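Local atomic coordinates of thioredoxin-like protein (Klebsiella pneumoniae subsp. pneumoniae MGH 78578, PDB entry 3TY1), a protein that probably binds carbohydrate and may act as an aldose 1-epimerase of the galactose mutarotase type, although this activity is only a putative assignment. Residues A[26-31]-A[155-160]; A[186-191]-A[348-353]; A[218-223]-A[277-282]; A[226-231]-A[271-276]. All coordinates share one frame; numbering follows the deposited sequence. Where two conformers were deposited one is given.

Interaction 1 of 4, residues A[26-31]-A[155-160]. With SO4 (sulfate ion), chain I; SO4 (sulfate ion), chain G.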
loop_
_atom_site.group_PDB
_atom_site.type_symbol
_atom_site.label_atom_id
_atom_site.label_comp_id
_atom_site.label_asym_id
_atom_site.label_seq_id
_atom_site.Cartn_x
_atom_site.Cartn_y
_atom_site.Cartn_z
ATOM N N LEU A 26 -12.109 11.419 -36.192
ATOM C CA LEU A 26 -11.139 12.482 -36.481
ATOM C C LEU A 26 -11.036 12.832 -37.983
ATOM O O LEU A 26 -10.297 13.752 -38.346
ATOM C CB LEU A 26 -9.729 12.085 -35.974
ATOM C CG LEU A 26 -9.548 11.928 -34.453
ATOM C CD1 LEU A 26 -8.210 11.282 -34.125
ATOM C CD2 LEU A 26 -9.691 13.258 -33.738
ATOM N N LYS A 27 -11.745 12.082 -38.837
ATOM C CA LYS A 27 -11.709 12.223 -40.281
ATOM C C LYS A 27 -10.292 12.047 -40.870
ATOM O O LYS A 27 -9.937 12.696 -41.846
ATOM C CB LYS A 27 -12.413 13.527 -40.720
ATOM C CG LYS A 27 -13.795 13.643 -40.064
ATOM C CD LYS A 27 -14.808 14.475 -40.829
ATOM C CE LYS A 27 -16.179 14.421 -40.124
ATOM N NZ LYS A 27 -17.242 15.228 -40.801
ATOM N N VAL A 28 -9.523 11.128 -40.273
ATOM C CA VAL A 28 -8.192 10.721 -40.755
ATOM C C VAL A 28 -8.433 9.659 -41.824
ATOM O O VAL A 28 -9.111 8.656 -41.573
ATOM C CB VAL A 28 -7.320 10.192 -39.613
ATOM C CG1 VAL A 28 -6.107 9.375 -40.160
ATOM C CG2 VAL A 28 -6.911 11.340 -38.699
ATOM N N LYS A 29 -7.863 9.867 -43.015
ATOM C CA LYS A 29 -8.250 9.103 -44.226
ATOM C C LYS A 29 -7.319 7.948 -44.704
ATOM O O LYS A 29 -7.698 7.186 -45.635
ATOM C CB LYS A 29 -8.431 10.107 -45.385
ATOM C CG LYS A 29 -9.429 11.265 -45.109
ATOM C CD LYS A 29 -10.876 10.866 -45.402
ATOM C CE LYS A 29 -11.188 11.037 -46.866
ATOM N NZ LYS A 29 -12.401 10.312 -47.277
ATOM N N ASP A 30 -6.143 7.828 -44.089
ATOM C CA ASP A 30 -5.122 6.882 -44.517
ATOM C C ASP A 30 -5.191 5.679 -43.515
ATOM O O ASP A 30 -6.249 5.099 -43.383
ATOM C CB ASP A 30 -3.756 7.584 -44.527
ATOM C CG ASP A 30 -3.754 8.851 -45.393
ATOM O OD1 ASP A 30 -4.507 8.925 -46.398
ATOM O OD2 ASP A 30 -2.996 9.776 -45.064
ATOM N N HIS A 31 -4.125 5.371 -42.777
ATOM C CA HIS A 31 -4.099 4.204 -41.903
ATOM C C HIS A 31 -5.069 4.383 -40.740
ATOM O O HIS A 31 -4.966 5.402 -40.037
ATOM C CB HIS A 31 -2.689 3.991 -41.364
ATOM C CG HIS A 31 -1.702 3.519 -42.394
ATOM N ND1 HIS A 31 -1.567 2.187 -42.723
ATOM C CD2 HIS A 31 -0.773 4.184 -43.129
ATOM C CE1 HIS A 31 -0.623 2.055 -43.638
ATOM N NE2 HIS A 31 -0.118 3.249 -43.893
ATOM N N ALA A 155 -1.146 13.931 -42.587
ATOM C CA ALA A 155 -0.348 12.747 -42.868
ATOM C C ALA A 155 1.118 13.017 -42.569
ATOM O O ALA A 155 1.620 14.079 -42.928
ATOM C CB ALA A 155 -0.527 12.304 -44.285
ATOM N N PRO A 156 1.819 12.052 -41.953
ATOM C CA PRO A 156 1.446 10.687 -41.592
ATOM C C PRO A 156 0.788 10.502 -40.233
ATOM O O PRO A 156 0.726 9.371 -39.759
ATOM C CB PRO A 156 2.808 9.941 -41.674
ATOM C CG PRO A 156 3.770 10.946 -41.161
ATOM C CD PRO A 156 3.283 12.267 -41.735
ATOM N N TYR A 157 0.235 11.560 -39.620
ATOM C CA TYR A 157 -0.578 11.380 -38.388
ATOM C C TYR A 157 0.163 10.745 -37.231
ATOM O O TYR A 157 -0.349 9.870 -36.534
ATOM C CB TYR A 157 -1.889 10.613 -38.691
ATOM C CG TYR A 157 -2.734 11.292 -39.748
ATOM C CD1 TYR A 157 -3.428 12.465 -39.464
ATOM C CD2 TYR A 157 -2.829 10.768 -41.040
ATOM C CE1 TYR A 157 -4.227 13.074 -40.437
ATOM C CE2 TYR A 157 -3.610 11.369 -42.007
ATOM C CZ TYR A 157 -4.299 12.516 -41.716
ATOM O OH TYR A 157 -5.078 13.096 -42.698
ATOM N N GLU A 158 1.391 11.220 -37.013
ATOM C CA GLU A 158 2.195 10.753 -35.914
ATOM C C GLU A 158 1.456 10.964 -34.575
ATOM O O GLU A 158 0.928 12.019 -34.322
ATOM C CB GLU A 158 3.534 11.489 -35.873
ATOM C CG GLU A 158 4.501 10.933 -34.845
ATOM C CD GLU A 158 5.802 11.753 -34.702
ATOM O OE1 GLU A 158 5.818 12.938 -35.010
ATOM O OE2 GLU A 158 6.794 11.215 -34.204
ATOM N N ILE A 159 1.484 9.922 -33.746
ATOM C CA ILE A 159 0.875 9.890 -32.443
ATOM C C ILE A 159 2.006 9.998 -31.426
ATOM O O ILE A 159 3.023 9.340 -31.573
ATOM C CB ILE A 159 0.134 8.567 -32.229
ATOM C CG1 ILE A 159 -0.980 8.404 -33.293
ATOM C CG2 ILE A 159 -0.431 8.450 -30.748
ATOM C CD1 ILE A 159 -1.530 6.925 -33.340
ATOM N N ARG A 160 1.815 10.834 -30.407
ATOM C CA ARG A 160 2.735 10.904 -29.303
ATOM C C ARG A 160 1.965 10.743 -28.015
ATOM O O ARG A 160 0.907 11.358 -27.836
ATOM C CB ARG A 160 3.490 12.242 -29.286
ATOM C CG ARG A 160 4.237 12.482 -30.563
ATOM C CD ARG A 160 5.174 13.668 -30.492
ATOM N NE ARG A 160 5.845 13.848 -31.775
ATOM C CZ ARG A 160 6.815 14.732 -32.023
ATOM N NH1 ARG A 160 7.245 15.548 -31.084
ATOM N NH2 ARG A 160 7.373 14.778 -33.232
HETATM S S SO4 I . 10.347 17.123 -32.692
HETATM O O1 SO4 I . 10.466 16.051 -33.681
HETATM O O2 SO4 I . 11.318 18.159 -33.014
HETATM O O3 SO4 I . 9.022 17.714 -32.772
HETATM O O4 SO4 I . 10.691 16.661 -31.356
HETATM S S SO4 G . -13.865 8.920 -49.761
HETATM O O1 SO4 G . -14.702 7.824 -50.256
HETATM O O2 SO4 G . -13.598 9.848 -50.872
HETATM O O3 SO4 G . -14.582 9.611 -48.690
HETATM O O4 SO4 G . -12.589 8.434 -49.222
#
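V28 presses its forked end onto one face of the Y157 ring, the two side chains meeting tip to tip. CG1, anti to the backbone N (chi1 163°), stands over the middle of the ring as a CH-pi contact, 3.7 Å from the Y157 centroid. The other branch reaches toward the rim, with V28 CG2 3.6 Å from Y157 CE1. At the ring edge, near its plane, D30 OD2 approaches Y157 CE2 at 3.5 Å. The carboxylate is turned 59° from the ring; its charge probably sits well against the positive hydrogen edge. The same oxygen lies 3.6 Å from A155 CB, so one oxygen touches both A155 and the Y157 ring. On the ring face away from V28 lies A155 N, offset toward the rim, so that the ring lies between V28 and the backbone nitrogen of A155, two residues earlier.

A cis peptide precedes P156 and Y157 has left-handed helical angles; with this backbone its CB points to the 26-31 loop. Farther along, R160 NH2 forms a salt bridge with E158 OE1 at 3.0 Å, and R160 NH1 binds a sulfate oxygen; a second sulfate is held by K29 NZ. V28 also rests on S23 and F33, while H31 ND1 is hydrogen-bonded to D57. The contact lies at the surface, where the loop between strands 19-22 and 33-39 of the six-stranded sheet packs on the beta-hairpin connection joining strands 146-152 and 159-169, at one end of the beta supersandwich.

Interaction 2 of 4, residues A[186-191]-A[348-353]. With SO4 (sulfate ion), chain H.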
loop_
_atom_site.group_PDB
_atom_site.type_symbol
_atom_site.label_atom_id
_atom_site.label_comp_id
_atom_site.label_asym_id
_atom_site.label_seq_id
_atom_site.Cartn_x
_atom_site.Cartn_y
_atom_site.Cartn_z
ATOM N N GLY A 186 0.717 2.595 -39.047
ATOM C CA GLY A 186 1.185 1.721 -40.146
ATOM C C GLY A 186 2.658 1.301 -40.107
ATOM O O GLY A 186 3.060 0.378 -40.816
ATOM N N SER A 187 3.451 1.969 -39.285
ATOM C CA SER A 187 4.872 1.693 -39.155
ATOM C C SER A 187 5.109 0.395 -38.382
ATOM O O SER A 187 4.274 -0.022 -37.558
ATOM C CB SER A 187 5.563 2.829 -38.355
ATOM O OG SER A 187 6.989 2.613 -38.360
ATOM N N ASN A 188 6.284 -0.195 -38.573
ATOM C CA ASN A 188 6.708 -1.337 -37.761
ATOM C C ASN A 188 7.672 -0.898 -36.634
ATOM O O ASN A 188 8.277 -1.751 -36.001
ATOM C CB ASN A 188 7.377 -2.449 -38.629
ATOM C CG ASN A 188 8.680 -2.012 -39.247
ATOM O OD1 ASN A 188 8.889 -0.806 -39.449
ATOM N ND2 ASN A 188 9.573 -2.981 -39.583
ATOM N N SER A 189 7.860 0.408 -36.424
ATOM C CA SER A 189 8.696 0.873 -35.347
ATOM C C SER A 189 8.005 1.920 -34.501
ATOM O O SER A 189 7.046 2.560 -34.935
ATOM C CB SER A 189 10.009 1.461 -35.874
ATOM O OG SER A 189 9.752 2.673 -36.542
ATOM N N PHE A 190 8.499 2.084 -33.277
ATOM C CA PHE A 190 8.066 3.181 -32.409
ATOM C C PHE A 190 9.326 3.696 -31.727
ATOM O O PHE A 190 10.336 3.017 -31.741
ATOM C CB PHE A 190 7.009 2.772 -31.382
ATOM C CG PHE A 190 7.462 1.782 -30.367
ATOM C CD1 PHE A 190 7.252 0.400 -30.566
ATOM C CD2 PHE A 190 8.056 2.208 -29.188
ATOM C CE1 PHE A 190 7.663 -0.510 -29.620
ATOM C CE2 PHE A 190 8.470 1.299 -28.243
ATOM C CZ PHE A 190 8.246 -0.047 -28.439
ATOM N N SER A 191 9.269 4.902 -31.172
ATOM C CA SER A 191 10.446 5.441 -30.505
ATOM C C SER A 191 10.054 5.999 -29.151
ATOM O O SER A 191 8.895 6.357 -28.929
ATOM C CB SER A 191 11.119 6.508 -31.372
ATOM O OG SER A 191 10.233 7.589 -31.580
ATOM N N THR A 348 14.847 3.614 -30.400
ATOM C CA THR A 348 13.913 3.172 -31.449
ATOM C C THR A 348 13.821 1.654 -31.408
ATOM O O THR A 348 14.839 0.958 -31.465
ATOM C CB THR A 348 14.368 3.647 -32.845
ATOM O OG1 THR A 348 14.517 5.069 -32.809
ATOM C CG2 THR A 348 13.343 3.293 -33.875
ATOM N N TYR A 349 12.603 1.165 -31.304
ATOM C CA TYR A 349 12.256 -0.257 -31.281
ATOM C C TYR A 349 11.578 -0.618 -32.595
ATOM O O TYR A 349 10.626 0.070 -33.034
ATOM C CB TYR A 349 11.271 -0.522 -30.146
ATOM C CG TYR A 349 11.822 -0.390 -28.764
ATOM C CD1 TYR A 349 12.090 0.872 -28.191
ATOM C CD2 TYR A 349 12.102 -1.521 -28.010
ATOM C CE1 TYR A 349 12.624 0.980 -26.893
ATOM C CE2 TYR A 349 12.628 -1.427 -26.705
ATOM C CZ TYR A 349 12.890 -0.167 -26.166
ATOM O OH TYR A 349 13.399 -0.093 -24.887
ATOM N N THR A 350 12.093 -1.649 -33.266
ATOM C CA THR A 350 11.561 -2.033 -34.542
ATOM C C THR A 350 11.171 -3.504 -34.504
ATOM O O THR A 350 11.981 -4.377 -34.138
ATOM C CB THR A 350 12.569 -1.809 -35.682
ATOM O OG1 THR A 350 13.084 -0.467 -35.633
ATOM C CG2 THR A 350 11.918 -2.085 -37.057
ATOM N N LEU A 351 9.956 -3.779 -34.936
ATOM C CA LEU A 351 9.470 -5.141 -35.076
ATOM C C LEU A 351 9.835 -5.590 -36.511
ATOM O O LEU A 351 9.303 -5.095 -37.526
ATOM C CB LEU A 351 7.961 -5.212 -34.799
ATOM C CG LEU A 351 7.408 -6.646 -34.593
ATOM C CD1 LEU A 351 8.121 -7.290 -33.407
ATOM C CD2 LEU A 351 5.904 -6.656 -34.370
ATOM N N LEU A 352 10.775 -6.524 -36.574
ATOM C CA LEU A 352 11.323 -7.037 -37.821
ATOM C C LEU A 352 10.448 -8.219 -38.219
ATOM O O LEU A 352 10.241 -9.164 -37.426
ATOM C CB LEU A 352 12.787 -7.448 -37.589
ATOM C CG LEU A 352 13.739 -6.444 -36.869
ATOM C CD1 LEU A 352 15.053 -7.118 -36.515
ATOM C CD2 LEU A 352 13.967 -5.162 -37.687
ATOM N N HIS A 353 9.838 -8.149 -39.405
ATOM C CA HIS A 353 8.817 -9.160 -39.779
ATOM C C HIS A 353 9.093 -9.833 -41.123
ATOM O O HIS A 353 8.204 -10.447 -41.688
ATOM C CB HIS A 353 7.409 -8.557 -39.725
ATOM C CG HIS A 353 7.213 -7.348 -40.600
ATOM N ND1 HIS A 353 6.789 -7.434 -41.907
ATOM C CD2 HIS A 353 7.374 -6.026 -40.344
ATOM C CE1 HIS A 353 6.707 -6.214 -42.422
ATOM N NE2 HIS A 353 7.064 -5.341 -41.494
HETATM S S SO4 H . 11.694 9.852 -34.126
HETATM O O1 SO4 H . 11.460 8.961 -35.268
HETATM O O2 SO4 H . 12.491 11.017 -34.497
HETATM O O3 SO4 H . 10.404 10.322 -33.632
HETATM O O4 SO4 H . 12.428 9.126 -33.082
#
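Three backbone hydrogen bonds join segment 186-191 to strand 348-352. F190 and Y349 form the hydrogen-bonded antiparallel pair: F190 N donates to Y349 O at 2.9 Å, and Y349 N returns a bond to F190 O at 3.0 Å, each donor nearly along the C=O axis. L351 N continues the ladder to N188 O, over 2.8 Å. Beyond it the N188 side chain takes over from the backbone. With CG in the crowded position between N and carbonyl carbon (chi1 66°), its ND2 reaches L351 O at 3.0 Å. ND2 comes from above the carbonyl plane, and since L351 O lies out of the N188 amide plane the N-H is bent (131°). ND2 also rests against T350 CG2. S189 N is claimed within its own segment by S187 OG, an ST turn that leads into the strand. These strands are central neighbours in the ten-stranded antiparallel sheet of the supersandwich; on the far side of 348-352, the backbones of T348 and T350 are hydrogen-bonded to those of Q289 and S287 in strand 285-291. S189, S191, T348 and T350 share one face of the sheet, and S191 OG lies 3.1 Å from O4 of a sulfate that H193 also binds. On the other face, Y349 CB sits over the F190 ring, 3.5 Å from F190 CZ. The two rings are almost parallel (4°) but slid so far apart that they barely overlap. Buried Y349 has its OH hydrogen-bonded to S212.

Interaction 3 of 4, residues A[218-223]-A[277-282]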
loop_
_atom_site.group_PDB
_atom_site.type_symbol
_atom_site.label_atom_id
_atom_site.label_comp_id
_atom_site.label_asym_id
_atom_site.label_seq_id
_atom_site.Cartn_x
_atom_site.Cartn_y
_atom_site.Cartn_z
ATOM N N ILE A 218 9.433 -14.666 -31.248
ATOM C CA ILE A 218 10.813 -14.306 -31.634
ATOM C C ILE A 218 11.799 -15.238 -30.965
ATOM O O ILE A 218 12.646 -15.831 -31.623
ATOM C CB ILE A 218 11.152 -12.859 -31.303
ATOM C CG1 ILE A 218 10.184 -11.905 -32.035
ATOM C CG2 ILE A 218 12.574 -12.569 -31.720
ATOM C CD1 ILE A 218 10.341 -10.427 -31.665
ATOM N N LEU A 219 11.672 -15.380 -29.649
ATOM C CA LEU A 219 12.553 -16.238 -28.862
ATOM C C LEU A 219 12.117 -17.674 -29.072
ATOM O O LEU A 219 10.930 -17.971 -29.084
ATOM C CB LEU A 219 12.524 -15.879 -27.369
ATOM C CG LEU A 219 13.539 -16.567 -26.482
ATOM C CD1 LEU A 219 14.959 -16.172 -26.855
ATOM C CD2 LEU A 219 13.242 -16.192 -25.006
ATOM N N GLU A 220 13.106 -18.523 -29.304
ATOM C CA GLU A 220 12.964 -19.952 -29.532
ATOM C C GLU A 220 14.375 -20.537 -29.543
ATOM O O GLU A 220 15.363 -19.796 -29.540
ATOM C CB GLU A 220 12.285 -20.235 -30.876
ATOM C CG GLU A 220 13.023 -19.651 -32.108
ATOM C CD GLU A 220 12.297 -19.867 -33.416
ATOM O OE1 GLU A 220 11.140 -20.308 -33.398
ATOM O OE2 GLU A 220 12.903 -19.587 -34.478
ATOM N N GLU A 221 14.453 -21.855 -29.494
ATOM C CA GLU A 221 15.709 -22.576 -29.694
ATOM C C GLU A 221 16.325 -22.133 -31.026
ATOM O O GLU A 221 15.656 -22.164 -32.062
ATOM C CB GLU A 221 15.452 -24.087 -29.754
ATOM C CG GLU A 221 16.717 -24.908 -29.764
ATOM C CD GLU A 221 16.434 -26.390 -29.616
ATOM O OE1 GLU A 221 15.816 -26.808 -28.606
ATOM O OE2 GLU A 221 16.843 -27.144 -30.500
ATOM N N GLY A 222 17.587 -21.720 -30.990
ATOM C CA GLY A 222 18.298 -21.315 -32.198
ATOM C C GLY A 222 18.092 -19.846 -32.539
ATOM O O GLY A 222 18.643 -19.359 -33.520
ATOM N N ALA A 223 17.320 -19.126 -31.734
ATOM C CA ALA A 223 17.223 -17.666 -31.896
ATOM C C ALA A 223 18.581 -17.123 -31.548
ATOM O O ALA A 223 19.368 -17.789 -30.845
ATOM C CB ALA A 223 16.161 -17.056 -30.932
ATOM N N VAL A 277 17.171 -9.318 -31.153
ATOM C CA VAL A 277 16.909 -10.721 -31.010
ATOM C C VAL A 277 16.145 -11.135 -32.262
ATOM O O VAL A 277 15.219 -10.461 -32.704
ATOM C CB VAL A 277 16.174 -11.095 -29.723
ATOM C CG1 VAL A 277 14.875 -10.286 -29.535
ATOM C CG2 VAL A 277 15.863 -12.604 -29.737
ATOM N N VAL A 278 16.590 -12.220 -32.877
ATOM C CA VAL A 278 15.992 -12.704 -34.101
ATOM C C VAL A 278 15.740 -14.200 -33.947
ATOM O O VAL A 278 16.441 -14.892 -33.204
ATOM C CB VAL A 278 16.878 -12.380 -35.309
ATOM C CG1 VAL A 278 17.163 -10.871 -35.386
ATOM C CG2 VAL A 278 18.200 -13.186 -35.278
ATOM N N ASN A 279 14.706 -14.688 -34.615
ATOM C CA ASN A 279 14.374 -16.097 -34.545
ATOM C C ASN A 279 15.401 -16.942 -35.332
ATOM O O ASN A 279 16.303 -16.396 -35.953
ATOM C CB ASN A 279 12.923 -16.311 -34.933
ATOM C CG ASN A 279 12.635 -16.136 -36.413
ATOM O OD1 ASN A 279 13.482 -15.698 -37.214
ATOM N ND2 ASN A 279 11.414 -16.510 -36.794
ATOM N N LYS A 280 15.265 -18.253 -35.284
ATOM C CA LYS A 280 16.237 -19.165 -35.911
ATOM C C LYS A 280 16.278 -19.037 -37.440
ATOM O O LYS A 280 17.367 -19.041 -38.046
ATOM C CB LYS A 280 15.936 -20.611 -35.494
ATOM C CG LYS A 280 16.991 -21.653 -35.910
ATOM C CD LYS A 280 16.466 -23.053 -35.652
ATOM C CE LYS A 280 17.343 -24.105 -36.341
ATOM N NZ LYS A 280 18.718 -24.106 -35.771
ATOM N N ALA A 281 15.108 -18.921 -38.073
ATOM C CA ALA A 281 15.032 -18.775 -39.521
ATOM C C ALA A 281 15.542 -17.392 -39.992
ATOM O O ALA A 281 15.866 -17.223 -41.159
ATOM C CB ALA A 281 13.581 -18.999 -40.009
ATOM N N GLY A 282 15.613 -16.421 -39.087
ATOM C CA GLY A 282 16.034 -15.060 -39.431
ATOM C C GLY A 282 14.971 -14.277 -40.186
ATOM O O GLY A 282 15.312 -13.444 -41.017
HETATM O O HOH W 1 12.501 -19.701 -36.992
HETATM O O HOH W 2 9.633 -17.722 -34.971
#
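E220 leaves the backbone with CG in the crowded position between N and carbonyl carbon (chi1 58°), then runs extended, so that CB aims the chain across at segment 277-282. CG comes within 4.1 Å of K280 N, and CD packs against N279 CB. The tip does most of the work. OE2 accepts from K280 N at 2.8 Å through its anti lone pair, along a nearly straight N-H (161°). It also touches N279 CB and accepts a hydrogen bond from a water 2.5 Å from E220 OE2; that water in turn accepts from A281 N. Two successive backbone N-H groups are thus served by one carboxylate oxygen, directly and through water. OE1 receives a weak bond from a second water, which accepts from N279 ND2 at 2.8 Å. The carboxylate and the N279 amide lie side by side, their planes only 7° apart, while the amide is anchored mainly by D283 and K284.

Around this grip the packing is close. E220 opens a type II turn ending at A223, and the backbone of G222 lies beside K280, with G222 O 3.4 Å from K280 CA. A223 CB approaches V278 O at 3.2 Å. Deeper in, I218 CG2 meets V277 CG2 at 3.8 Å, next to Y249 and I315, which cover other parts of this patch. Two tight turns thus pack together: the type II beta turn leading into edge strand 224-229 lies on the N279-G282 turn that follows its antiparallel neighbour, strand 272-278, with a carboxylate gripping the backbone of the second turn.

Interaction 4 of 4, residues A[226-231]-A[271-276]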
loop_
_atom_site.group_PDB
_atom_site.type_symbol
_atom_site.label_atom_id
_atom_site.label_comp_id
_atom_site.label_asym_id
_atom_site.label_seq_id
_atom_site.Cartn_x
_atom_site.Cartn_y
_atom_site.Cartn_z
ATOM N N LEU A 226 21.986 -10.365 -31.428
ATOM C CA LEU A 226 22.908 -9.651 -32.308
ATOM C C LEU A 226 23.275 -8.312 -31.675
ATOM O O LEU A 226 22.417 -7.560 -31.247
ATOM C CB LEU A 226 22.255 -9.399 -33.678
ATOM C CG LEU A 226 21.520 -10.552 -34.373
ATOM C CD1 LEU A 226 20.806 -10.118 -35.651
ATOM C CD2 LEU A 226 22.458 -11.738 -34.594
ATOM N N ALA A 227 24.560 -7.978 -31.642
ATOM C CA ALA A 227 24.985 -6.652 -31.174
ATOM C C ALA A 227 26.449 -6.445 -31.513
ATOM O O ALA A 227 27.170 -7.433 -31.539
ATOM C CB ALA A 227 24.799 -6.544 -29.658
ATOM N N PRO A 228 26.871 -5.193 -31.791
ATOM C CA PRO A 228 28.264 -4.838 -32.020
ATOM C C PRO A 228 28.859 -4.559 -30.647
ATOM O O PRO A 228 28.377 -3.672 -29.947
ATOM C CB PRO A 228 28.186 -3.578 -32.874
ATOM C CG PRO A 228 26.936 -2.968 -32.591
ATOM C CD PRO A 228 26.031 -3.991 -31.896
ATOM N N ILE A 229 29.884 -5.324 -30.275
ATOM C CA ILE A 229 30.408 -5.237 -28.918
ATOM C C ILE A 229 31.928 -5.314 -28.847
ATOM O O ILE A 229 32.584 -5.983 -29.650
ATOM C CB ILE A 229 29.750 -6.290 -27.944
ATOM C CG1 ILE A 229 30.218 -7.728 -28.209
ATOM C CG2 ILE A 229 28.215 -6.216 -27.991
ATOM C CD1 ILE A 229 29.782 -8.685 -27.117
ATOM N N SER A 230 32.461 -4.574 -27.878
ATOM C CA SER A 230 33.904 -4.624 -27.608
ATOM C C SER A 230 34.195 -5.716 -26.580
ATOM O O SER A 230 35.191 -6.440 -26.730
ATOM C CB SER A 230 34.478 -3.268 -27.184
ATOM O OG SER A 230 33.855 -2.789 -26.019
ATOM N N SER A 231 33.348 -5.873 -25.561
ATOM C CA SER A 231 33.559 -6.953 -24.591
ATOM C C SER A 231 32.281 -7.484 -24.002
ATOM O O SER A 231 31.250 -6.824 -24.034
ATOM C CB SER A 231 34.527 -6.520 -23.482
ATOM O OG SER A 231 33.951 -5.488 -22.717
ATOM N N HIS A 271 27.286 7.902 -32.338
ATOM C CA HIS A 271 27.114 7.307 -30.997
ATOM C C HIS A 271 25.878 6.442 -30.898
ATOM O O HIS A 271 25.400 6.184 -29.813
ATOM C CB HIS A 271 27.091 8.373 -29.898
ATOM C CG HIS A 271 28.238 9.322 -29.959
ATOM N ND1 HIS A 271 29.447 9.061 -29.358
ATOM C CD2 HIS A 271 28.361 10.531 -30.558
ATOM C CE1 HIS A 271 30.274 10.067 -29.591
ATOM N NE2 HIS A 271 29.640 10.968 -30.324
ATOM N N GLN A 272 25.372 5.988 -32.032
ATOM C CA GLN A 272 24.205 5.154 -32.065
ATOM C C GLN A 272 24.685 3.716 -32.165
ATOM O O GLN A 272 25.671 3.422 -32.879
ATOM C CB GLN A 272 23.323 5.481 -33.270
ATOM C CG GLN A 272 22.819 6.928 -33.354
ATOM C CD GLN A 272 22.167 7.391 -32.076
ATOM O OE1 GLN A 272 21.117 6.873 -31.679
ATOM N NE2 GLN A 272 22.797 8.369 -31.413
ATOM N N THR A 273 23.999 2.824 -31.449
ATOM C CA THR A 273 24.247 1.405 -31.560
ATOM C C THR A 273 22.911 0.676 -31.765
ATOM O O THR A 273 21.854 1.298 -31.694
ATOM C CB THR A 273 25.013 0.871 -30.348
ATOM O OG1 THR A 273 25.522 -0.433 -30.656
ATOM C CG2 THR A 273 24.123 0.820 -29.117
ATOM N N LEU A 274 22.982 -0.627 -32.033
ATOM C CA LEU A 274 21.809 -1.416 -32.409
ATOM C C LEU A 274 21.995 -2.807 -31.855
ATOM O O LEU A 274 23.055 -3.405 -32.046
ATOM C CB LEU A 274 21.676 -1.445 -33.945
ATOM C CG LEU A 274 20.452 -1.964 -34.666
ATOM C CD1 LEU A 274 19.218 -1.173 -34.259
ATOM C CD2 LEU A 274 20.641 -1.910 -36.186
ATOM N N ALA A 275 20.981 -3.305 -31.163
ATOM C CA ALA A 275 20.957 -4.666 -30.645
ATOM C C ALA A 275 19.642 -5.316 -31.040
ATOM O O ALA A 275 18.594 -4.626 -31.180
ATOM C CB ALA A 275 21.118 -4.644 -29.131
ATOM N N ALA A 276 19.657 -6.628 -31.177
ATOM C CA ALA A 276 18.452 -7.324 -31.659
ATOM C C ALA A 276 18.391 -8.801 -31.238
ATOM O O ALA A 276 19.427 -9.427 -30.962
ATOM C CB ALA A 276 18.396 -7.209 -33.199
#
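Close pairing is confined to the upstream end of 226-231. L226 and A276 form an antiparallel hydrogen-bonded pair: L226 N donates to A276 O at 2.8 Å, almost perfectly straight (175°), and A276 N returns to L226 O at 2.9 Å, both donors in the carbonyl plane. L226 O also lies 3.3 Å from A275 CA. The methyl carbons A227 CB and A275 CB are 4.2 Å apart.

P228 ends the ladder. Having no N-H to give, it sets its CD 3.0 Å from L274 O, a buried carbonyl left without a hydrogen-bonding partner. Its ring crosses T273 obliquely, with P228 CG 3.5 Å from T273 OG1; that hydroxyl is hydrogen-bonded to L266 O. I365 and I368 of helix 355-369 pack on P228 as well.

Beyond the proline the segments splay apart. I229 turns its tip away, the chain bends at S230, and the partly exposed Q272 and H271 diverge toward strand 285-291 and T292. S230 and S231 both face Q264 in a classic beta bulge, marking the corner where the chain passes from edge strand 224-229 of the ten-stranded sheet to strand 231-234 of the mixed sheet of the supersandwich.

How the interactions relate
From the N terminus, the first loop to close is that of interaction 1, which joins 26-31 to 155-160 across 123 residues and links the six-stranded sheet to one flank of the ten-stranded sheet. It is complete before interaction 2 opens at 186-191, yet the two touch where H31 packs on G186. The other three are concentric: the span from 186 to 353 encloses interaction 3, which in turn encloses interaction 4, and none cross. Interactions 3 and 4 share strand 272-278, and V278 meets L226 between them; L351 reaches I218 between interactions 2 and 3. Together they run from one flank of the ten-stranded sheet, through its centre, to its far edge.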